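Alpha-1,3-glucanase (Bacillus circulans, PDB 5ZRU) hydrolyses alpha-1,3-glucan, this chain being the catalytic unit of a larger family GH87 enzyme that probably also binds carbohydrate. Local coordinates at residues F504-G509 against T530-S535; G470-G473 against L477-S480; A540-Y545 against A551-L556; S500-G505 against I513-I518. One frame throughout, in Å; residues are numbered along the deposited sequence.

Contact 1: residues F504-G509 against T530-S535; sequences FGYGGG and TSRFSS
The hydroxyl of Tyr506 sits over one face of the Arg532 guanidinium, its OH 3.4 Å from NH2, yet the angle is too poor for a direct hydrogen bond. A water joins the two groups instead: Arg532 NH1 donates to it over 2.9 Å, and Tyr506 OH is hydrogen-bonded to it at 3.0 Å. Arginine suits this place because its long chain, extended from a CG anti to the backbone N (chi1 175°), carries the charged end out to the tyrosine. The phenol is also flanked by Phe533, whose ring edge brings CE1 to 3.7 Å from Tyr506 OH. The two rings stand with their planes 80° apart and meet obliquely, Tyr506 CE1 lying 3.8 Å from Phe533 CE1. Phe533 CE1 in turn rests against a guanidinium face of Arg532, and Tyr545 stacks on the Phe533 ring. Within the 530-535 loop, Ser534 N donates to Ser531 OG in an ST motif, while Glu471 accepts from Arg532 N. A phenylalanine in place of Tyr506 would probably keep much of the ring contact but leave the bridging water without one of its partners. The contact thus joins the turn after strand 502-505 to the 530-535 loop in two ways: its polar part passes through a shared water, while the direct contact is largely aromatic.

Contact 2: residues G470-G473 against L477-S480; sequences GERG and LEAS
Arg472 grips Glu478 through a single carboxylate oxygen. Arg472 NH1 donates to Glu478 OE1 over 2.7 Å, at 141° and nearly along the C-O direction, and Arg472 NH2 adds a weak bond to the same oxygen at 3.0 Å. The bridge is thus forked on one oxygen; the guanidinium and carboxylate planes are turned 33° apart. With CG anti to the backbone N (chi1 178°) and the chain extended beyond it, Glu478 carries its carboxylate out to the arginine. Ser480 OG donates to Glu478 OE2 over 2.7 Å, on the anti side and tilted out of the carboxylate plane. Around this tight polar core the contact is sparse: Glu478 is buried, whereas Arg472 and Ser480 are partly exposed, and hardly any carbon packing crosses between the segments. Arg472 is further tied by salt bridges to Asp466 and Asp476, so its charge is probably shared among several acids. A leucine here has no carboxylate, and is likely to leave Arg472 short of one acid partner and the Ser480 hydroxyl without that acceptor. The bridge fastens the loop that leads into strand 475-478 back onto the end of that strand, an example of the long connections that decorate the right-handed parallel beta-helix of the pectate lyase-like clan.

Contact 3: residues A540-Y545 against A551-L556; sequences AAIYTY and ATFNNL. With CA (calcium ion), chain K.
Ile542 lays its CD1 methyl over a face of the Phe553 ring, 3.6 Å from the ring centroid and 18° off the normal, a CH-pi contact. The nearest ring atom is CZ of Phe553, 3.5 Å from CD1 of Ile542. The two side chains come from opposite directions, and the isoleucine can span the gap because CG1 lies anti to the carbonyl carbon (chi1 -54°) with CD1 extended beyond it. The same methyl touches Leu556, whose CD2 is 4.0 Å from Ile542 CD1; this one methyl thus serves an aromatic and an aliphatic neighbour at once. Between Phe553 and Leu556 the chain turns a corner at Asn554 and Asn555. Asn555 adopts a left-handed helical backbone, which asparagine tolerates well, and its OD1 binds a calcium ion at 2.2 Å. Its ND2 bonds to Asn517, and Asn554 likewise to Asn516, one coil back, a short run of stacked asparagines consistent with the asparagine ladders of parallel beta-helices. Apolar side chains from the two segments therefore meet inside the beta-helix, while amide hydrogen bonds and a calcium ion hold the corner.

Contact 4: residues S500-G505 against I513-I518; sequences SAIQFG and IVFNNI
Strand 502-505 and strand 513-516 run antiparallel at 172° with axes 11.9 Å apart, too far for backbone pairing, so they face each other across the interior with Ile502 opposite Phe515 and Phe504 opposite Ile513. Side chains fill the space between. Phe504 and Phe515 come from opposite directions and meet with CZ of Phe504 3.6 Å from CE1 of Phe515. That atom lies at the edge of the Phe504 ring, near its plane, as does the Ile513 methyl CG2, 4.2 Å from Phe504 CE2. Ile502 slides past Phe515 in the opposite direction and touches it twice: CG2 is 3.8 Å from CZ of Phe515, and CD1 is 3.9 Å from CE2. Its two branches can do this because CG2 stands anti to the backbone N while CG1 (chi1 -56°) stands anti to the carbonyl carbon. After the corner at Asn517, Ile518 adds a more distant CG2 contact to Ile502 CD1. Flat rings and beta-branched residues suit this buried, apolar core, being broad and readily held in extended strands. Phe515 stacks with Phe489 and Phe553, continuing an aromatic column from coil to coil. Strand 502-505 pairs in parallel with strands 475-478 and 542-544, and strand 513-523 with strands 487-495 and 550-561, so this contact forms one layer of the beta-helix core.

Overall arrangement
From the N terminus, contact 2 comes first and closes the short link between the 470-473 loop and the end of strand 475-478. Strand 502-505 then serves contacts 4 and 1, which share Phe504 and Gly505: contact 4 closes the short connection to strand 513-523, and contact 1 reaches further, to the 530-535 loop, so their spans overlap. Contact 3 follows in series, closing the next connection, from strand 542-544 to strand 550-561. Contacts 4 and 3 are successive interior layers, joined by a backbone bond from Phe515 N to Thr552 O. Contacts 2 and 1 lie near the outer loops, where Glu471 OE2 and Ser531 OG are hydrogen-bonded. Together they bind the last coils of the beta-helix near the C terminus.

Contact 1: residues F504-G509 against T530-S535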
# COMPACT_ATOMS: atom_id res chain seq x y z
N PHE A 504 10.94 4.44 -21.10
CA PHE A 504 9.86 4.61 -22.07
C PHE A 504 9.86 3.43 -23.03
O PHE A 504 10.91 3.06 -23.55
CB PHE A 504 10.02 5.85 -22.98
CG PHE A 504 10.14 7.16 -22.28
CD1 PHE A 504 11.32 7.52 -21.65
CD2 PHE A 504 9.11 8.08 -22.36
CE1 PHE A 504 11.45 8.77 -21.06
CE2 PHE A 504 9.24 9.34 -21.76
CZ PHE A 504 10.40 9.67 -21.11
N GLY A 505 8.69 2.88 -23.32
CA GLY A 505 8.65 1.84 -24.34
C GLY A 505 7.26 1.50 -24.81
O GLY A 505 6.26 2.10 -24.39
N TYR A 506 7.21 0.48 -25.68
CA TYR A 506 6.08 0.10 -26.53
C TYR A 506 5.80 1.22 -27.53
O TYR A 506 6.38 2.30 -27.43
CB TYR A 506 4.85 -0.28 -25.69
CG TYR A 506 5.04 -1.65 -25.06
CD1 TYR A 506 5.90 -1.81 -23.99
CD2 TYR A 506 4.42 -2.79 -25.57
CE1 TYR A 506 6.12 -3.05 -23.41
CE2 TYR A 506 4.64 -4.05 -25.00
CZ TYR A 506 5.49 -4.16 -23.91
OH TYR A 506 5.74 -5.38 -23.31
N GLY A 507 4.96 0.94 -28.53
CA GLY A 507 4.90 1.73 -29.74
C GLY A 507 3.73 2.68 -29.88
O GLY A 507 3.58 3.29 -30.95
N GLY A 508 2.91 2.86 -28.84
CA GLY A 508 1.71 3.67 -28.98
C GLY A 508 1.96 5.17 -29.09
O GLY A 508 1.06 5.90 -29.49
N GLY A 509 3.14 5.63 -28.71
CA GLY A 509 3.50 7.02 -28.87
C GLY A 509 3.67 7.75 -27.54
O GLY A 509 3.03 7.42 -26.53
N THR A 530 21.44 -8.24 -18.33
CA THR A 530 20.50 -8.83 -19.27
C THR A 530 19.27 -7.94 -19.40
O THR A 530 18.92 -7.18 -18.49
CB THR A 530 20.10 -10.24 -18.83
OG1 THR A 530 19.63 -10.20 -17.47
CG2 THR A 530 21.29 -11.17 -18.88
N SER A 531 18.60 -8.03 -20.55
CA SER A 531 17.50 -7.13 -20.86
C SER A 531 16.39 -7.89 -21.57
O SER A 531 16.64 -8.68 -22.49
CB SER A 531 17.97 -5.95 -21.73
OG SER A 531 16.87 -5.16 -22.18
N ARG A 532 15.15 -7.65 -21.13
CA ARG A 532 14.00 -8.16 -21.87
C ARG A 532 13.87 -7.46 -23.22
O ARG A 532 13.70 -8.12 -24.25
CB ARG A 532 12.72 -7.97 -21.05
CG ARG A 532 11.43 -8.36 -21.79
CD ARG A 532 10.22 -7.98 -20.95
NE ARG A 532 8.94 -8.33 -21.55
CZ ARG A 532 7.77 -7.86 -21.13
NH1 ARG A 532 7.72 -7.00 -20.11
NH2 ARG A 532 6.64 -8.23 -21.72
N PHE A 533 13.97 -6.13 -23.23
CA PHE A 533 13.56 -5.36 -24.39
C PHE A 533 14.69 -5.05 -25.36
O PHE A 533 14.42 -4.82 -26.54
CB PHE A 533 12.93 -4.03 -23.96
CG PHE A 533 11.68 -4.18 -23.15
CD1 PHE A 533 10.56 -4.80 -23.70
CD2 PHE A 533 11.62 -3.71 -21.85
CE1 PHE A 533 9.39 -4.94 -22.95
CE2 PHE A 533 10.46 -3.85 -21.10
CZ PHE A 533 9.34 -4.45 -21.65
N SER A 534 15.94 -5.03 -24.90
CA SER A 534 17.01 -4.46 -25.70
C SER A 534 18.24 -5.33 -25.58
O SER A 534 18.21 -6.44 -25.02
CB SER A 534 17.33 -3.02 -25.25
OG SER A 534 16.15 -2.31 -24.94
N SER A 535 19.34 -4.83 -26.12
CA SER A 535 20.62 -5.47 -25.94
C SER A 535 21.09 -5.26 -24.50
O SER A 535 20.61 -4.35 -23.81
CB SER A 535 21.63 -4.89 -26.93
OG SER A 535 21.57 -3.48 -26.90
O HOH W 1 5.01 -5.99 -20.49

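Contact 2: residues G470-G473 against L477-S480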
# COMPACT_ATOMS: atom_id res chain seq x y z
N GLY A 470 11.30 -8.81 -16.95
CA GLY A 470 11.85 -7.66 -17.64
C GLY A 470 12.06 -6.47 -16.73
O GLY A 470 11.52 -6.40 -15.61
N GLU A 471 12.84 -5.52 -17.24
CA GLU A 471 13.17 -4.30 -16.51
C GLU A 471 12.02 -3.30 -16.53
O GLU A 471 11.19 -3.29 -17.44
CB GLU A 471 14.43 -3.65 -17.11
CG GLU A 471 14.31 -3.26 -18.59
CD GLU A 471 14.72 -4.38 -19.56
OE1 GLU A 471 14.78 -5.56 -19.17
OE2 GLU A 471 14.97 -4.06 -20.75
N ARG A 472 11.97 -2.47 -15.48
CA ARG A 472 11.04 -1.35 -15.37
C ARG A 472 11.79 -0.17 -14.76
O ARG A 472 12.64 -0.36 -13.88
CB ARG A 472 9.82 -1.69 -14.51
CG ARG A 472 8.90 -2.77 -15.11
CD ARG A 472 8.10 -2.20 -16.27
NE ARG A 472 7.38 -3.25 -16.99
CZ ARG A 472 6.66 -3.03 -18.09
NH1 ARG A 472 6.54 -1.80 -18.56
NH2 ARG A 472 6.04 -4.04 -18.69
N GLY A 473 11.47 1.03 -15.22
CA GLY A 473 12.09 2.21 -14.68
C GLY A 473 11.59 2.51 -13.28
O GLY A 473 10.53 2.05 -12.86
N LEU A 477 7.02 4.40 -18.21
CA LEU A 477 5.95 4.83 -19.09
C LEU A 477 5.87 3.87 -20.26
O LEU A 477 6.86 3.65 -20.97
CB LEU A 477 6.18 6.26 -19.57
CG LEU A 477 6.48 7.29 -18.46
CD1 LEU A 477 6.79 8.66 -19.07
CD2 LEU A 477 5.31 7.40 -17.48
N GLU A 478 4.68 3.32 -20.49
CA GLU A 478 4.49 2.25 -21.47
C GLU A 478 3.31 2.63 -22.35
O GLU A 478 2.17 2.69 -21.87
CB GLU A 478 4.26 0.92 -20.77
CG GLU A 478 3.99 -0.23 -21.71
CD GLU A 478 3.57 -1.49 -20.97
OE1 GLU A 478 4.33 -1.94 -20.08
OE2 GLU A 478 2.47 -2.01 -21.25
N ALA A 479 3.57 2.89 -23.62
CA ALA A 479 2.50 3.20 -24.57
C ALA A 479 2.07 1.88 -25.22
O ALA A 479 2.34 1.60 -26.39
CB ALA A 479 2.95 4.24 -25.59
N SER A 480 1.43 1.07 -24.38
CA SER A 480 1.09 -0.31 -24.73
C SER A 480 0.24 -0.36 -26.00
O SER A 480 0.52 -1.13 -26.92
CB SER A 480 0.34 -0.96 -23.58
OG SER A 480 0.65 -0.32 -22.33

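Contact 3: residues A540-Y545 against A551-L556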
# COMPACT_ATOMS: atom_id res chain seq x y z
N ALA A 540 20.58 2.89 -16.80
CA ALA A 540 20.85 4.25 -17.25
C ALA A 540 19.98 5.27 -16.52
O ALA A 540 19.02 4.94 -15.82
CB ALA A 540 20.61 4.37 -18.76
N ALA A 541 20.33 6.55 -16.72
CA ALA A 541 19.45 7.63 -16.26
C ALA A 541 18.15 7.65 -17.05
O ALA A 541 17.06 7.77 -16.48
CB ALA A 541 20.16 8.97 -16.38
N ILE A 542 18.24 7.57 -18.38
CA ILE A 542 17.07 7.58 -19.25
C ILE A 542 17.22 6.45 -20.26
O ILE A 542 18.27 6.31 -20.88
CB ILE A 542 16.91 8.93 -19.98
CG1 ILE A 542 16.88 10.08 -18.96
CG2 ILE A 542 15.65 8.93 -20.84
CD1 ILE A 542 16.99 11.48 -19.60
N TYR A 543 16.13 5.71 -20.46
CA TYR A 543 16.11 4.49 -21.27
C TYR A 543 14.86 4.49 -22.12
O TYR A 543 13.77 4.71 -21.61
CB TYR A 543 16.14 3.27 -20.33
CG TYR A 543 15.89 1.91 -20.94
CD1 TYR A 543 16.61 1.46 -22.05
CD2 TYR A 543 14.97 1.03 -20.36
CE1 TYR A 543 16.39 0.19 -22.58
CE2 TYR A 543 14.75 -0.23 -20.87
CZ TYR A 543 15.46 -0.65 -21.98
OH TYR A 543 15.25 -1.91 -22.47
N THR A 544 15.01 4.24 -23.43
CA THR A 544 13.85 3.91 -24.24
C THR A 544 14.11 2.63 -25.01
O THR A 544 15.25 2.33 -25.39
CB THR A 544 13.44 5.05 -25.21
OG1 THR A 544 14.20 4.94 -26.42
CG2 THR A 544 13.64 6.45 -24.58
N TYR A 545 13.06 1.86 -25.20
CA TYR A 545 13.07 0.69 -26.08
C TYR A 545 11.98 0.84 -27.14
O TYR A 545 11.44 -0.15 -27.64
CB TYR A 545 12.92 -0.61 -25.29
CG TYR A 545 11.69 -0.70 -24.41
CD1 TYR A 545 11.66 -0.06 -23.17
CD2 TYR A 545 10.58 -1.44 -24.81
CE1 TYR A 545 10.54 -0.14 -22.36
CE2 TYR A 545 9.45 -1.53 -23.99
CZ TYR A 545 9.44 -0.88 -22.77
OH TYR A 545 8.33 -0.95 -21.95
N ALA A 551 10.46 13.30 -25.53
CA ALA A 551 10.45 13.74 -24.14
C ALA A 551 11.43 14.89 -23.99
O ALA A 551 12.50 14.88 -24.60
CB ALA A 551 10.81 12.61 -23.17
N THR A 552 11.07 15.87 -23.17
CA THR A 552 11.89 17.06 -22.95
C THR A 552 12.26 17.15 -21.48
O THR A 552 11.39 17.07 -20.60
CB THR A 552 11.15 18.33 -23.38
OG1 THR A 552 10.85 18.25 -24.77
CG2 THR A 552 12.01 19.56 -23.11
N PHE A 553 13.56 17.28 -21.21
CA PHE A 553 14.08 17.48 -19.87
C PHE A 553 14.63 18.89 -19.76
O PHE A 553 15.40 19.33 -20.63
CB PHE A 553 15.18 16.46 -19.55
CG PHE A 553 14.68 15.07 -19.28
CD1 PHE A 553 14.17 14.28 -20.31
CD2 PHE A 553 14.72 14.55 -18.00
CE1 PHE A 553 13.71 13.00 -20.06
CE2 PHE A 553 14.26 13.26 -17.74
CZ PHE A 553 13.75 12.48 -18.77
N ASN A 554 14.23 19.61 -18.71
CA ASN A 554 14.81 20.89 -18.35
C ASN A 554 15.42 20.76 -16.96
O ASN A 554 14.76 20.27 -16.04
CB ASN A 554 13.75 22.00 -18.35
CG ASN A 554 13.11 22.20 -19.71
OD1 ASN A 554 13.70 22.81 -20.59
ND2 ASN A 554 11.89 21.69 -19.88
N ASN A 555 16.67 21.18 -16.81
CA ASN A 555 17.36 21.14 -15.52
C ASN A 555 17.39 19.72 -14.95
O ASN A 555 16.84 19.42 -13.89
CB ASN A 555 16.72 22.11 -14.51
CG ASN A 555 17.49 22.18 -13.21
OD1 ASN A 555 18.70 22.00 -13.21
ND2 ASN A 555 16.79 22.42 -12.10
N LEU A 556 18.06 18.84 -15.68
CA LEU A 556 18.31 17.48 -15.24
C LEU A 556 19.70 17.41 -14.61
O LEU A 556 20.66 17.95 -15.17
CB LEU A 556 18.23 16.51 -16.42
CG LEU A 556 18.72 15.09 -16.16
CD1 LEU A 556 17.80 14.39 -15.16
CD2 LEU A 556 18.80 14.31 -17.47
CA CA K . 20.03 22.26 -11.53

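Contact 4: residues S500-G505 against I513-I518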
# COMPACT_ATOMS: atom_id res chain seq x y z
N SER A 500 17.16 1.23 -14.74
CA SER A 500 17.16 2.59 -15.27
C SER A 500 16.16 3.48 -14.52
O SER A 500 15.09 3.03 -14.12
CB SER A 500 16.85 2.60 -16.77
OG SER A 500 17.90 1.97 -17.50
N ALA A 501 16.53 4.75 -14.34
CA ALA A 501 15.68 5.65 -13.56
C ALA A 501 14.38 5.97 -14.29
O ALA A 501 13.30 5.94 -13.69
CB ALA A 501 16.44 6.95 -13.23
N ILE A 502 14.45 6.32 -15.57
CA ILE A 502 13.27 6.69 -16.34
C ILE A 502 13.25 5.84 -17.61
O ILE A 502 14.25 5.82 -18.35
CB ILE A 502 13.27 8.19 -16.69
CG1 ILE A 502 13.38 9.03 -15.42
CG2 ILE A 502 12.01 8.56 -17.45
CD1 ILE A 502 13.62 10.49 -15.71
N GLN A 503 12.13 5.16 -17.86
CA GLN A 503 12.01 4.16 -18.93
C GLN A 503 10.77 4.42 -19.77
O GLN A 503 9.67 4.60 -19.22
CB GLN A 503 11.97 2.74 -18.34
CG GLN A 503 11.61 1.62 -19.32
CD GLN A 503 11.85 0.24 -18.72
OE1 GLN A 503 12.82 0.04 -18.00
NE2 GLN A 503 10.97 -0.72 -19.02
N PHE A 504 10.94 4.44 -21.10
CA PHE A 504 9.86 4.61 -22.07
C PHE A 504 9.86 3.43 -23.03
O PHE A 504 10.91 3.06 -23.55
CB PHE A 504 10.02 5.85 -22.98
CG PHE A 504 10.14 7.16 -22.28
CD1 PHE A 504 11.32 7.52 -21.65
CD2 PHE A 504 9.11 8.08 -22.36
CE1 PHE A 504 11.45 8.77 -21.06
CE2 PHE A 504 9.24 9.34 -21.76
CZ PHE A 504 10.40 9.67 -21.11
N GLY A 505 8.69 2.88 -23.32
CA GLY A 505 8.65 1.84 -24.34
C GLY A 505 7.26 1.50 -24.81
O GLY A 505 6.26 2.10 -24.39
N ILE A 513 5.57 15.05 -23.21
CA ILE A 513 6.05 14.54 -21.92
C ILE A 513 7.22 15.41 -21.49
O ILE A 513 8.25 15.45 -22.18
CB ILE A 513 6.47 13.07 -22.01
CG1 ILE A 513 5.43 12.23 -22.76
CG2 ILE A 513 6.74 12.52 -20.60
CD1 ILE A 513 4.03 12.21 -22.13
N VAL A 514 7.09 16.08 -20.34
CA VAL A 514 8.07 17.07 -19.89
C VAL A 514 8.55 16.71 -18.50
O VAL A 514 7.74 16.40 -17.62
CB VAL A 514 7.49 18.50 -19.91
CG1 VAL A 514 8.54 19.50 -19.43
CG2 VAL A 514 6.99 18.85 -21.31
N PHE A 515 9.86 16.78 -18.29
CA PHE A 515 10.51 16.46 -17.02
C PHE A 515 11.33 17.67 -16.59
O PHE A 515 12.37 17.96 -17.20
CB PHE A 515 11.45 15.26 -17.16
CG PHE A 515 10.76 13.94 -17.31
CD1 PHE A 515 10.30 13.51 -18.54
CD2 PHE A 515 10.64 13.09 -16.21
CE1 PHE A 515 9.69 12.27 -18.68
CE2 PHE A 515 10.04 11.84 -16.34
CZ PHE A 515 9.56 11.44 -17.59
N ASN A 516 10.90 18.36 -15.54
CA ASN A 516 11.60 19.56 -15.08
C ASN A 516 12.20 19.32 -13.69
O ASN A 516 11.56 18.73 -12.83
CB ASN A 516 10.66 20.77 -15.05
CG ASN A 516 10.15 21.16 -16.44
OD1 ASN A 516 10.82 20.94 -17.44
ND2 ASN A 516 8.96 21.72 -16.49
N ASN A 517 13.44 19.78 -13.49
CA ASN A 517 14.09 19.74 -12.17
C ASN A 517 14.14 18.32 -11.63
O ASN A 517 13.68 18.04 -10.52
CB ASN A 517 13.39 20.67 -11.17
CG ASN A 517 13.07 22.05 -11.74
OD1 ASN A 517 13.82 22.60 -12.56
ND2 ASN A 517 11.95 22.63 -11.31
N ILE A 518 14.70 17.41 -12.42
CA ILE A 518 14.86 16.01 -12.04
C ILE A 518 16.29 15.80 -11.54
O ILE A 518 17.25 16.23 -12.20
CB ILE A 518 14.57 15.07 -13.22
CG1 ILE A 518 13.24 15.43 -13.91
CG2 ILE A 518 14.61 13.60 -12.76
CD1 ILE A 518 12.01 15.38 -13.04